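Cytosine deaminase (Klebsiella pneumoniae, PDB 4R85) catalyses the hydrolytic deamination of cytosine-type bases, probably including the 5-methylcytosine bound beside its iron(II) ion. Local coordinates at residues Pro55-Asp60 with Gln112-His117; Ala61-Gly66 with Ala99-Gly104; Glu93-Arg98 with Gln129-Val134; Leu144-Phe149 with Met170-Val175; Ile268-Glu273 with Ala306-Gln311. One frame throughout, in Å; residues are numbered along the deposited sequence.

Contact 1. Residues Pro55-Asp60 with Gln112-His117. With FE2 (Fe (II) ion), chain H; 17E (5-methylcytosine), chain G.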
# COMPACT_ATOMS: atom_id res chain seq x y z
N PRO A 55 14.40 -7.75 -7.18
CA PRO A 55 14.86 -8.16 -8.50
C PRO A 55 14.86 -7.04 -9.53
O PRO A 55 15.22 -7.30 -10.68
CB PRO A 55 13.84 -9.23 -8.91
CG PRO A 55 12.57 -8.77 -8.24
CD PRO A 55 13.00 -8.15 -6.93
N HIS A 56 14.45 -5.84 -9.14
CA HIS A 56 14.39 -4.73 -10.08
C HIS A 56 14.34 -3.38 -9.37
O HIS A 56 13.30 -2.96 -8.86
CB HIS A 56 13.15 -4.87 -10.98
CG HIS A 56 13.13 -3.92 -12.13
ND1 HIS A 56 12.97 -4.34 -13.43
CD2 HIS A 56 13.24 -2.57 -12.17
CE1 HIS A 56 12.99 -3.29 -14.23
NE2 HIS A 56 13.16 -2.21 -13.49
N ILE A 57 15.48 -2.69 -9.36
CA ILE A 57 15.59 -1.36 -8.76
C ILE A 57 16.60 -0.57 -9.58
O ILE A 57 17.45 -1.18 -10.24
CB ILE A 57 16.01 -1.46 -7.28
CG1 ILE A 57 15.97 -0.09 -6.59
CG2 ILE A 57 17.38 -2.15 -7.15
CD1 ILE A 57 15.86 -0.19 -5.07
N HIS A 58 16.49 0.76 -9.58
CA HIS A 58 17.45 1.61 -10.28
C HIS A 58 18.33 2.33 -9.29
O HIS A 58 18.03 3.47 -8.90
CB HIS A 58 16.73 2.65 -11.14
CG HIS A 58 15.89 2.06 -12.23
ND1 HIS A 58 16.26 2.09 -13.56
CD2 HIS A 58 14.68 1.45 -12.20
CE1 HIS A 58 15.33 1.52 -14.30
NE2 HIS A 58 14.36 1.12 -13.49
N LEU A 59 19.41 1.68 -8.88
CA LEU A 59 20.31 2.25 -7.87
C LEU A 59 21.09 3.46 -8.36
O LEU A 59 21.54 4.27 -7.55
CB LEU A 59 21.28 1.19 -7.34
CG LEU A 59 20.64 0.12 -6.47
CD1 LEU A 59 21.68 -0.87 -5.97
CD2 LEU A 59 19.89 0.77 -5.31
N ASP A 60 21.28 3.60 -9.67
CA ASP A 60 22.00 4.77 -10.16
C ASP A 60 21.21 6.06 -9.94
O ASP A 60 21.79 7.12 -9.69
CB ASP A 60 22.46 4.61 -11.62
CG ASP A 60 21.30 4.44 -12.60
OD1 ASP A 60 21.51 4.73 -13.79
OD2 ASP A 60 20.19 4.02 -12.19
N GLN A 112 18.66 -9.54 0.60
CA GLN A 112 20.06 -9.93 0.43
C GLN A 112 20.43 -10.17 -1.04
O GLN A 112 21.58 -10.45 -1.37
CB GLN A 112 20.38 -11.19 1.24
CG GLN A 112 20.35 -11.00 2.76
CD GLN A 112 20.92 -12.20 3.49
OE1 GLN A 112 21.85 -12.84 3.01
NE2 GLN A 112 20.35 -12.52 4.66
N HIS A 113 19.44 -10.08 -1.91
CA HIS A 113 19.64 -10.26 -3.34
C HIS A 113 19.01 -9.09 -4.09
O HIS A 113 17.84 -8.76 -3.90
CB HIS A 113 19.05 -11.59 -3.80
CG HIS A 113 19.72 -12.77 -3.18
ND1 HIS A 113 20.94 -13.25 -3.62
CD2 HIS A 113 19.38 -13.54 -2.12
CE1 HIS A 113 21.30 -14.28 -2.88
NE2 HIS A 113 20.37 -14.48 -1.96
N VAL A 114 19.81 -8.45 -4.94
CA VAL A 114 19.37 -7.24 -5.62
C VAL A 114 19.82 -7.26 -7.07
O VAL A 114 20.96 -7.59 -7.37
CB VAL A 114 20.00 -5.99 -4.95
CG1 VAL A 114 19.61 -4.70 -5.71
CG2 VAL A 114 19.60 -5.89 -3.49
N ARG A 115 18.92 -6.90 -7.98
CA ARG A 115 19.31 -6.67 -9.36
C ARG A 115 19.05 -5.21 -9.69
O ARG A 115 17.90 -4.75 -9.63
CB ARG A 115 18.54 -7.60 -10.31
CG ARG A 115 18.79 -7.30 -11.79
CD ARG A 115 17.99 -8.25 -12.68
NE ARG A 115 18.60 -9.57 -12.76
CZ ARG A 115 18.09 -10.57 -13.47
NH1 ARG A 115 16.95 -10.38 -14.13
NH2 ARG A 115 18.71 -11.75 -13.51
N THR A 116 20.10 -4.46 -10.00
CA THR A 116 19.94 -3.05 -10.30
C THR A 116 20.10 -2.81 -11.78
O THR A 116 20.97 -3.40 -12.42
CB THR A 116 20.93 -2.14 -9.52
OG1 THR A 116 20.62 -0.77 -9.79
CG2 THR A 116 22.37 -2.40 -9.93
N HIS A 117 19.25 -1.96 -12.34
CA HIS A 117 19.47 -1.45 -13.68
C HIS A 117 20.34 -0.20 -13.56
O HIS A 117 20.23 0.56 -12.60
CB HIS A 117 18.13 -1.14 -14.36
CG HIS A 117 17.29 -2.37 -14.58
ND1 HIS A 117 17.12 -2.95 -15.81
CD2 HIS A 117 16.64 -3.16 -13.69
CE1 HIS A 117 16.38 -4.04 -15.69
NE2 HIS A 117 16.08 -4.19 -14.41
FE FE2 H . 12.46 -0.12 -14.01
N1 17E G . 13.35 4.35 -16.36
C2 17E G . 12.36 3.71 -16.99
O2 17E G . 12.37 3.65 -18.36
N3 17E G . 11.36 3.13 -16.32
C4 17E G . 11.33 3.18 -14.97
N4 17E G . 10.25 2.56 -14.27
C5 17E G . 12.34 3.83 -14.27
C6 17E G . 13.36 4.42 -15.01
CM5 17E G . 12.32 3.89 -12.78
O HOH W 1 15.02 -6.21 -13.12
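The iron site of this amidohydrolase barrel is where H56 and H58, a His-X-His pair of strand 47-57 and the residues that follow it, meet H117 of strand 111-119. H56 NE2 and H58 NE2 each bind the iron(II) ion at 2.3 Å; H209, H241 and D308 complete the site. The two strands run parallel in register I57-T116: H117 N donates to I57 O at 2.9 Å, and I57 N to R115 O at 3.2 Å. T116 OG1, anti to its backbone N (chi1 -175°), accepts from L59 N at 2.9 Å (N-H...O 160°), which ties the turn after H58 to the neighbouring strand. H117 NE2 lies 3.2 Å from H56 CE1, over one face of the H56 ring and offset toward its rim, the two planes 31° apart. A water bonds H117 NE2 at 2.6 Å and also donates to P55 O. Methyl CM5 of 5-methylcytosine lies over one face of the H58 ring, toward its rim, 3.4 Å from CD2. With H56 NE2 on the metal and ND1 hydrogen-bonded to S240, the H56 ring is fixed in rotation; H117, not a ligand, is a second-shell residue backing it.

Contact 2. Residues Ala61-Gly66 with Ala99-Gly104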
# COMPACT_ATOMS: atom_id res chain seq x y z
N ALA A 61 19.88 5.95 -9.99
CA ALA A 61 19.01 7.12 -9.90
C ALA A 61 18.43 7.33 -8.51
O ALA A 61 17.77 8.34 -8.25
CB ALA A 61 17.89 7.03 -10.93
N THR A 62 18.68 6.39 -7.60
CA THR A 62 18.06 6.46 -6.28
C THR A 62 18.44 7.74 -5.50
O THR A 62 19.56 8.23 -5.60
CB THR A 62 18.39 5.19 -5.45
OG1 THR A 62 17.58 5.16 -4.27
CG2 THR A 62 19.87 5.19 -5.05
N LEU A 63 17.47 8.28 -4.76
CA LEU A 63 17.69 9.44 -3.89
C LEU A 63 18.02 10.71 -4.66
O LEU A 63 18.71 11.58 -4.14
CB LEU A 63 18.78 9.16 -2.84
CG LEU A 63 18.69 7.81 -2.11
CD1 LEU A 63 19.79 7.68 -1.06
CD2 LEU A 63 17.31 7.66 -1.47
N THR A 64 17.55 10.82 -5.90
CA THR A 64 17.81 12.02 -6.71
C THR A 64 16.52 12.78 -7.03
O THR A 64 16.54 13.71 -7.84
CB THR A 64 18.52 11.71 -8.05
OG1 THR A 64 17.67 10.93 -8.90
CG2 THR A 64 19.83 10.96 -7.82
N ALA A 65 15.42 12.39 -6.40
CA ALA A 65 14.14 13.08 -6.58
C ALA A 65 14.25 14.60 -6.38
O ALA A 65 14.74 15.06 -5.34
CB ALA A 65 13.09 12.50 -5.65
N GLY A 66 13.80 15.36 -7.38
CA GLY A 66 13.78 16.81 -7.33
C GLY A 66 15.06 17.52 -7.77
O GLY A 66 15.15 18.75 -7.70
N ALA A 99 23.81 4.98 -3.66
CA ALA A 99 23.57 3.55 -3.82
C ALA A 99 23.75 2.82 -2.49
O ALA A 99 22.95 1.96 -2.12
CB ALA A 99 24.48 2.97 -4.89
N LEU A 100 24.81 3.17 -1.77
CA LEU A 100 25.11 2.52 -0.50
C LEU A 100 24.04 2.81 0.54
O LEU A 100 23.66 1.92 1.29
CB LEU A 100 26.49 2.93 0.01
CG LEU A 100 27.64 2.27 -0.74
CD1 LEU A 100 28.96 2.78 -0.21
CD2 LEU A 100 27.54 0.74 -0.63
N LYS A 101 23.53 4.04 0.57
CA LYS A 101 22.45 4.38 1.49
C LYS A 101 21.18 3.57 1.22
O LYS A 101 20.52 3.09 2.14
CB LYS A 101 22.14 5.87 1.40
CG LYS A 101 20.95 6.30 2.25
CD LYS A 101 20.94 7.81 2.44
CE LYS A 101 19.63 8.29 3.04
NZ LYS A 101 19.68 9.76 3.32
N THR A 102 20.85 3.41 -0.05
CA THR A 102 19.64 2.69 -0.44
C THR A 102 19.81 1.18 -0.21
O THR A 102 18.88 0.49 0.20
CB THR A 102 19.25 3.03 -1.89
OG1 THR A 102 18.80 4.39 -1.94
CG2 THR A 102 18.12 2.14 -2.38
N ILE A 103 21.02 0.69 -0.45
CA ILE A 103 21.33 -0.69 -0.12
C ILE A 103 21.16 -0.93 1.39
O ILE A 103 20.64 -1.97 1.81
CB ILE A 103 22.75 -1.07 -0.59
CG1 ILE A 103 22.76 -1.23 -2.12
CG2 ILE A 103 23.21 -2.35 0.07
CD1 ILE A 103 24.14 -1.33 -2.72
N GLY A 104 21.58 0.04 2.20
CA GLY A 104 21.35 0.01 3.64
C GLY A 104 19.88 -0.15 4.00
O GLY A 104 19.53 -0.95 4.87
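The type II beta turn A61-T64 brings T62 up to the 99-104 part of helix 92-108, the CA atoms of T62 and A99 lying 6.7 Å apart. T62 and T102 reach toward each other tip to tip, and their OG1 atoms hydrogen-bond at 2.7 Å. T62 OG1 stands anti to its backbone N (chi1 -169°), and it also bonds I310 O; the T102 hydroxyl has R98 O as a second, weak partner, so its proton is not assigned. T62 CG2 adds a 3.4 Å contact to T102 OG1. The turn belongs to the loop that leaves the first barrel strand, 47-57, and here it rests on a helix of the surrounding shell. L63 slides past T102 in the opposite direction, with CG 3.4 Å from T102 OG1. L63 CD1 lies across the methylenes of K101, 3.7 Å from K101 CD. Within the turn, T64 OG1 donates to A61 O at 2.7 Å, supplementing the weak T64 N to A61 O bond, while R98 NH1 bonds T62 O.

Contact 3. Residues Glu93-Arg98 with Gln129-Val134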
# COMPACT_ATOMS: atom_id res chain seq x y z
N GLU A 93 31.53 9.07 -7.19
CA GLU A 93 31.41 9.17 -5.74
C GLU A 93 29.99 9.51 -5.28
O GLU A 93 29.51 9.00 -4.27
CB GLU A 93 32.42 10.18 -5.18
CG GLU A 93 32.52 10.13 -3.67
CD GLU A 93 32.60 8.71 -3.13
OE1 GLU A 93 33.49 7.94 -3.58
OE2 GLU A 93 31.77 8.35 -2.27
N ASP A 94 29.32 10.38 -6.04
CA ASP A 94 27.91 10.70 -5.81
C ASP A 94 27.05 9.43 -5.92
O ASP A 94 26.20 9.16 -5.06
CB ASP A 94 27.47 11.76 -6.84
CG ASP A 94 25.95 11.87 -6.97
OD1 ASP A 94 25.27 12.08 -5.95
OD2 ASP A 94 25.46 11.77 -8.12
N THR A 95 27.27 8.66 -6.97
CA THR A 95 26.49 7.45 -7.20
C THR A 95 26.72 6.45 -6.08
O THR A 95 25.78 5.88 -5.54
CB THR A 95 26.85 6.83 -8.55
OG1 THR A 95 26.59 7.78 -9.58
CG2 THR A 95 26.05 5.54 -8.81
N ARG A 96 27.99 6.27 -5.72
CA ARG A 96 28.35 5.33 -4.67
C ARG A 96 27.64 5.61 -3.36
O ARG A 96 27.09 4.70 -2.73
CB ARG A 96 29.86 5.36 -4.45
CG ARG A 96 30.32 4.52 -3.28
CD ARG A 96 31.84 4.63 -3.12
NE ARG A 96 32.29 3.92 -1.93
CZ ARG A 96 32.37 4.47 -0.73
NH1 ARG A 96 32.05 5.75 -0.57
NH2 ARG A 96 32.78 3.75 0.31
N GLN A 97 27.65 6.88 -2.95
CA GLN A 97 27.05 7.27 -1.67
C GLN A 97 25.54 7.03 -1.62
O GLN A 97 25.03 6.49 -0.64
CB GLN A 97 27.39 8.73 -1.35
CG GLN A 97 28.87 8.94 -1.05
CD GLN A 97 29.26 10.40 -1.04
OE1 GLN A 97 28.51 11.26 -1.51
NE2 GLN A 97 30.45 10.69 -0.51
N ARG A 98 24.85 7.43 -2.69
CA ARG A 98 23.40 7.20 -2.77
C ARG A 98 23.05 5.72 -2.86
O ARG A 98 22.10 5.25 -2.23
CB ARG A 98 22.81 7.95 -3.97
CG ARG A 98 22.86 9.47 -3.83
CD ARG A 98 22.22 10.19 -5.04
NE ARG A 98 23.05 10.12 -6.24
CZ ARG A 98 22.89 9.24 -7.22
NH1 ARG A 98 21.92 8.33 -7.17
NH2 ARG A 98 23.70 9.25 -8.27
N GLN A 129 30.45 2.34 -13.50
CA GLN A 129 31.74 2.19 -12.84
C GLN A 129 31.56 2.14 -11.33
O GLN A 129 32.12 1.26 -10.66
CB GLN A 129 32.68 3.34 -13.22
CG GLN A 129 33.11 3.31 -14.67
CD GLN A 129 33.90 4.54 -15.09
OE1 GLN A 129 34.60 5.15 -14.27
NE2 GLN A 129 33.79 4.91 -16.36
N ALA A 130 30.78 3.07 -10.80
CA ALA A 130 30.57 3.13 -9.36
C ALA A 130 29.87 1.86 -8.85
O ALA A 130 30.25 1.30 -7.82
CB ALA A 130 29.77 4.37 -8.98
N LEU A 131 28.86 1.41 -9.58
CA LEU A 131 28.06 0.27 -9.12
C LEU A 131 28.80 -1.07 -9.25
O LEU A 131 28.57 -1.98 -8.44
CB LEU A 131 26.68 0.25 -9.79
CG LEU A 131 25.81 1.36 -9.19
CD1 LEU A 131 24.62 1.69 -10.07
CD2 LEU A 131 25.33 0.97 -7.81
N LEU A 132 29.68 -1.20 -10.23
CA LEU A 132 30.54 -2.38 -10.31
C LEU A 132 31.44 -2.48 -9.09
O LEU A 132 31.68 -3.57 -8.57
CB LEU A 132 31.37 -2.38 -11.60
CG LEU A 132 30.60 -2.67 -12.90
CD1 LEU A 132 31.42 -2.28 -14.11
CD2 LEU A 132 30.23 -4.14 -12.98
N ALA A 133 31.93 -1.34 -8.61
CA ALA A 133 32.73 -1.33 -7.39
C ALA A 133 31.86 -1.60 -6.16
O ALA A 133 32.27 -2.33 -5.25
CB ALA A 133 33.48 -0.01 -7.23
N VAL A 134 30.67 -1.01 -6.14
CA VAL A 134 29.72 -1.17 -5.05
C VAL A 134 29.34 -2.64 -4.88
O VAL A 134 29.13 -3.13 -3.76
CB VAL A 134 28.44 -0.32 -5.29
CG1 VAL A 134 27.24 -0.89 -4.55
CG2 VAL A 134 28.68 1.14 -4.90
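R96 touches V134 only with its aliphatic part, CG to V134 CG2 at 4.1 Å, while its flat guanidinium turns an edge to E93: R96 NH1 meets the syn lone pair of E93 OE2 at 3.1 Å, nearly in the guanidinium plane. The other guanidinium, R98, holds D94 edge-on: NE to D94 OD1 at 3.0 Å and NH2 to D94 OD2 at 3.1 Å, both oxygens within 8° of the guanidinium plane but each approached from above the carboxylate plane. No hydrogen bond joins the two segments themselves; further on, R96 NH2 reaches E137 of helix 126-137 in a salt bridge between the helices. The centre is T95 against A130, with T95 CB to A130 CB at 3.8 Å. T95 CG2, anti to its backbone N, lies 4.2 Å from L131 CG, and T95 OG1 bonds O of T91, just before the helix. The axes of the two short segments come within 8.7 Å at a crossing angle of -43°, consistent with the small A130 at the interface. Helices 92-108 and 126-137 precede and follow strand 111-119, as successive members of the shell round the barrel. L131 continues the packing to A99 and L59, and R98 NH1 reaches D60 O after strand 47-57.

Contact 4. Residues Leu144-Phe149 with Met170-Val175. With 17E (5-methylcytosine), chain G.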
# COMPACT_ATOMS: atom_id res chain seq x y z
N LEU A 144 24.71 -8.45 -5.52
CA LEU A 144 24.19 -7.49 -6.49
C LEU A 144 24.38 -7.94 -7.94
O LEU A 144 25.49 -8.27 -8.35
CB LEU A 144 24.89 -6.14 -6.29
CG LEU A 144 24.45 -4.96 -7.17
CD1 LEU A 144 22.98 -4.63 -6.92
CD2 LEU A 144 25.33 -3.74 -6.92
N GLN A 145 23.30 -7.94 -8.72
CA GLN A 145 23.41 -8.11 -10.16
C GLN A 145 23.25 -6.76 -10.85
O GLN A 145 22.44 -5.94 -10.43
CB GLN A 145 22.35 -9.07 -10.69
CG GLN A 145 22.53 -10.48 -10.17
CD GLN A 145 21.55 -11.45 -10.80
OE1 GLN A 145 20.82 -11.10 -11.74
NE2 GLN A 145 21.53 -12.68 -10.30
N ILE A 146 23.99 -6.55 -11.93
CA ILE A 146 23.91 -5.27 -12.64
C ILE A 146 23.44 -5.43 -14.08
O ILE A 146 24.02 -6.19 -14.85
CB ILE A 146 25.27 -4.56 -12.64
CG1 ILE A 146 25.64 -4.16 -11.21
CG2 ILE A 146 25.24 -3.35 -13.57
CD1 ILE A 146 27.12 -3.90 -11.02
N VAL A 147 22.39 -4.68 -14.44
CA VAL A 147 21.84 -4.68 -15.78
C VAL A 147 22.29 -3.45 -16.58
O VAL A 147 22.11 -2.31 -16.13
CB VAL A 147 20.30 -4.66 -15.76
CG1 VAL A 147 19.74 -4.90 -17.17
CG2 VAL A 147 19.72 -5.68 -14.76
N ALA A 148 22.87 -3.68 -17.76
CA ALA A 148 23.14 -2.59 -18.70
C ALA A 148 21.84 -2.11 -19.34
O ALA A 148 21.35 -2.71 -20.29
CB ALA A 148 24.12 -3.03 -19.77
N PHE A 149 21.31 -1.01 -18.82
CA PHE A 149 19.99 -0.52 -19.18
C PHE A 149 20.16 0.73 -20.04
O PHE A 149 20.67 1.74 -19.56
CB PHE A 149 19.21 -0.17 -17.91
CG PHE A 149 17.91 0.57 -18.15
CD1 PHE A 149 16.95 0.06 -19.02
CD2 PHE A 149 17.64 1.75 -17.48
CE1 PHE A 149 15.76 0.73 -19.23
CE2 PHE A 149 16.45 2.43 -17.69
CZ PHE A 149 15.51 1.92 -18.56
N MET A 170 32.64 -4.34 -19.54
CA MET A 170 33.06 -3.82 -18.24
C MET A 170 32.62 -4.73 -17.10
O MET A 170 33.19 -4.70 -16.01
CB MET A 170 32.50 -2.41 -18.02
CG MET A 170 33.29 -1.32 -18.73
SD MET A 170 32.38 0.24 -18.66
CE MET A 170 32.38 0.59 -16.91
N GLY A 171 31.59 -5.53 -17.36
CA GLY A 171 31.20 -6.58 -16.43
C GLY A 171 29.77 -6.59 -15.95
O GLY A 171 29.44 -7.33 -15.02
N ALA A 172 28.90 -5.79 -16.55
CA ALA A 172 27.47 -5.92 -16.26
C ALA A 172 27.04 -7.37 -16.51
O ALA A 172 27.40 -7.97 -17.53
CB ALA A 172 26.65 -4.97 -17.12
N ASP A 173 26.29 -7.94 -15.56
CA ASP A 173 25.89 -9.35 -15.60
C ASP A 173 24.67 -9.57 -16.50
O ASP A 173 24.44 -10.69 -16.97
CB ASP A 173 25.52 -9.85 -14.20
CG ASP A 173 26.39 -9.27 -13.12
OD1 ASP A 173 27.42 -9.90 -12.78
OD2 ASP A 173 26.04 -8.19 -12.58
N VAL A 174 23.87 -8.53 -16.68
CA VAL A 174 22.60 -8.67 -17.38
C VAL A 174 22.47 -7.65 -18.51
O VAL A 174 22.87 -6.49 -18.37
CB VAL A 174 21.40 -8.49 -16.41
CG1 VAL A 174 20.09 -8.94 -17.06
CG2 VAL A 174 21.63 -9.27 -15.13
N VAL A 175 21.94 -8.10 -19.65
CA VAL A 175 21.68 -7.22 -20.78
C VAL A 175 20.27 -6.64 -20.71
O VAL A 175 19.29 -7.39 -20.63
CB VAL A 175 21.84 -7.95 -22.13
CG1 VAL A 175 21.42 -7.04 -23.27
CG2 VAL A 175 23.27 -8.45 -22.31
N1 17E G . 13.35 4.35 -16.36
C2 17E G . 12.36 3.71 -16.99
O2 17E G . 12.37 3.65 -18.36
N3 17E G . 11.36 3.13 -16.32
C4 17E G . 11.33 3.18 -14.97
N4 17E G . 10.25 2.56 -14.27
C5 17E G . 12.34 3.83 -14.27
C6 17E G . 13.36 4.42 -15.01
CM5 17E G . 12.32 3.89 -12.78
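V147 and V174 pair in parallel register within a beta-alpha-beta unit of the barrel, strand 143-149, helix 160-170 and strand 174-175. Their side chains project from the same face of the sheet and cross obliquely, V147 CG2 lying 3.7 Å from V174 CB; this is also the face on which V147 packs against R115 and H117, inside the barrel. A148 and V175 point to the other face, where A148 CB is 4.1 Å from A172 CB and where A148 and V175 both meet helix 160-170. I146 CG2 rests on the same alanine methyl. The backbone evidence for the register is a pair of bonds: V174 N to I146 O at 3.0 Å, and A148 N to V174 O at 2.9 Å. Before the short strand begins, D173 takes the place of a backbone acceptor. Its chi1 (-37°) sets CG beside the backbone N, and the anti lone pair of OD2 receives I146 N at 2.7 Å (N-H...O 162°). The other oxygen, OD1, forms a salt bridge with K135 of helix 126-137, so the carboxylate links strand and helix. G171, at phi 126°, ends helix 160-170 in a Schellman motif and turns the chain toward A172. At the strand end the F149 ring stacks on H209 and turns its edge to the bound ligand, with CZ 3.6 Å from O2 of 5-methylcytosine.

Contact 5. Residues Ile268-Glu273 with Ala306-Gln311. With FE2 (Fe (II) ion), chain H; 17E (5-methylcytosine), chain G.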
# COMPACT_ATOMS: atom_id res chain seq x y z
N ILE A 268 8.62 -9.50 -14.21
CA ILE A 268 8.67 -8.70 -13.00
C ILE A 268 7.64 -7.57 -13.10
O ILE A 268 7.54 -6.90 -14.12
CB ILE A 268 10.08 -8.13 -12.75
CG1 ILE A 268 11.07 -9.27 -12.45
CG2 ILE A 268 10.06 -7.12 -11.60
CD1 ILE A 268 12.52 -8.81 -12.35
N SER A 269 6.85 -7.41 -12.04
CA SER A 269 5.87 -6.32 -11.98
C SER A 269 6.26 -5.38 -10.85
O SER A 269 6.67 -5.84 -9.78
CB SER A 269 4.48 -6.89 -11.70
OG SER A 269 3.57 -5.85 -11.41
N CYS A 270 6.10 -4.08 -11.08
CA CYS A 270 6.40 -3.06 -10.07
C CYS A 270 5.13 -2.27 -9.78
O CYS A 270 4.95 -1.16 -10.30
CB CYS A 270 7.50 -2.12 -10.56
SG CYS A 270 9.05 -2.95 -11.00
N PRO A 271 4.24 -2.84 -8.96
CA PRO A 271 2.89 -2.30 -8.81
C PRO A 271 2.81 -0.89 -8.23
O PRO A 271 1.96 -0.13 -8.69
CB PRO A 271 2.19 -3.32 -7.89
CG PRO A 271 3.31 -4.01 -7.17
CD PRO A 271 4.43 -4.07 -8.17
N THR A 272 3.63 -0.53 -7.24
CA THR A 272 3.56 0.83 -6.72
C THR A 272 4.03 1.82 -7.78
O THR A 272 3.49 2.91 -7.91
CB THR A 272 4.38 1.04 -5.42
OG1 THR A 272 5.76 0.72 -5.65
CG2 THR A 272 3.82 0.18 -4.30
N GLU A 273 5.02 1.42 -8.57
CA GLU A 273 5.55 2.33 -9.58
C GLU A 273 4.53 2.50 -10.70
O GLU A 273 4.24 3.62 -11.14
CB GLU A 273 6.86 1.82 -10.16
CG GLU A 273 7.58 2.85 -10.99
CD GLU A 273 8.67 3.57 -10.20
OE1 GLU A 273 8.77 3.35 -8.97
OE2 GLU A 273 9.43 4.33 -10.81
N ALA A 306 8.56 -6.03 -7.52
CA ALA A 306 9.77 -5.28 -7.25
C ALA A 306 9.46 -3.82 -6.94
O ALA A 306 8.41 -3.31 -7.30
CB ALA A 306 10.71 -5.36 -8.45
N GLN A 307 10.39 -3.16 -6.27
CA GLN A 307 10.22 -1.75 -5.90
C GLN A 307 10.45 -0.76 -7.04
O GLN A 307 9.76 0.25 -7.11
CB GLN A 307 11.10 -1.39 -4.70
CG GLN A 307 10.70 -2.15 -3.43
CD GLN A 307 11.67 -1.98 -2.29
OE1 GLN A 307 11.70 -0.94 -1.63
NE2 GLN A 307 12.47 -3.01 -2.03
N ASP A 308 11.41 -1.06 -7.92
CA ASP A 308 11.75 -0.20 -9.06
C ASP A 308 12.52 1.07 -8.65
O ASP A 308 13.68 1.26 -9.02
CB ASP A 308 10.49 0.18 -9.87
CG ASP A 308 10.81 0.64 -11.27
OD1 ASP A 308 10.07 1.47 -11.84
OD2 ASP A 308 11.82 0.17 -11.80
N SER A 309 11.86 1.93 -7.88
CA SER A 309 12.43 3.22 -7.53
C SER A 309 12.39 3.51 -6.04
O SER A 309 11.44 3.18 -5.36
CB SER A 309 11.64 4.33 -8.22
OG SER A 309 11.87 4.33 -9.61
N ILE A 310 13.43 4.17 -5.55
CA ILE A 310 13.38 4.79 -4.24
C ILE A 310 13.83 6.25 -4.36
O ILE A 310 15.00 6.54 -4.63
CB ILE A 310 14.22 4.02 -3.21
CG1 ILE A 310 13.58 2.63 -2.98
CG2 ILE A 310 14.30 4.79 -1.90
CD1 ILE A 310 14.26 1.78 -1.90
N GLN A 311 12.87 7.16 -4.19
CA GLN A 311 13.08 8.60 -4.21
C GLN A 311 13.87 9.08 -5.43
O GLN A 311 14.92 9.70 -5.30
CB GLN A 311 13.76 9.06 -2.92
CG GLN A 311 12.95 8.75 -1.67
CD GLN A 311 13.67 9.14 -0.40
OE1 GLN A 311 14.25 8.29 0.28
NE2 GLN A 311 13.62 10.42 -0.06
FE FE2 H . 12.46 -0.12 -14.01
N1 17E G . 13.35 4.35 -16.36
C2 17E G . 12.36 3.71 -16.99
O2 17E G . 12.37 3.65 -18.36
N3 17E G . 11.36 3.13 -16.32
C4 17E G . 11.33 3.18 -14.97
N4 17E G . 10.25 2.56 -14.27
C5 17E G . 12.34 3.83 -14.27
C6 17E G . 13.36 4.42 -15.01
CM5 17E G . 12.32 3.89 -12.78
O HOH W 2 6.61 -1.30 -7.28
O HOH W 3 7.85 2.18 -6.45
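E273 and D308 cross at about a right angle beside iron and ligand, in the tightly packed part of this contact. D308 OD2 binds the iron(II) ion at 2.3 Å, while D308 OD1 accepts a hydrogen bond from N4 of 5-methylcytosine at 2.7 Å (N-H...O 140°). E273 OE2 comes within 3.1 Å of that same OD1, two acceptors close together with their carboxylate planes 73° apart. The bend in E273 at chi2 (98°) sets CD beside S309, whose OG is hydrogen-bonded to E273 OE2 at 2.7 Å. Since S309 OG also bonds D312 OD1, its one proton cannot be assigned to either acceptor. On the backbone side of D308, C270 SG touches D308 CB at 3.6 Å, and I268 CG2 meets A306 CB at 3.7 Å. On the T272 side the fit is looser, though still buried, and two waters mediate between the segments. One donates to both T272 OG1 and A306 O; the other accepts from T272 OG1 at 2.7 Å and donates to E273 OE1 and Q307 O. A306 N to S269 O, 3.0 Å, carries the pairing of strands 266-269 and 303-305 one residue further. D308 bonds H56 and H58 through its backbone, so this loop meets strand 47-57 where the barrel closes. Helix 322-332 packs I325 on P271, T272 and Q307, and H331 of the second subunit reaches T272.

Overall arrangement
From the N terminus, strand 47-57 leads into contact 1, which closes the loop running out through helix 92-108 and back along strand 111-119. Contact 2 lies wholly within that loop, setting the turn after the first strand on helix 92-108. Contact 3 crosses both: it starts on the same helix and ends on helix 126-137, beyond strand 111-119. Contact 4 follows in series and closes the next strand-helix-strand unit; its strand 143-149 bonds to strand 111-119 of contact 1. Far along the chain, contact 5 closes its own loop, from strand 266-269 to the segment after strand 303-305, and returns to contact 1 through D308, the two sharing iron and ligand; it also touches contact 2.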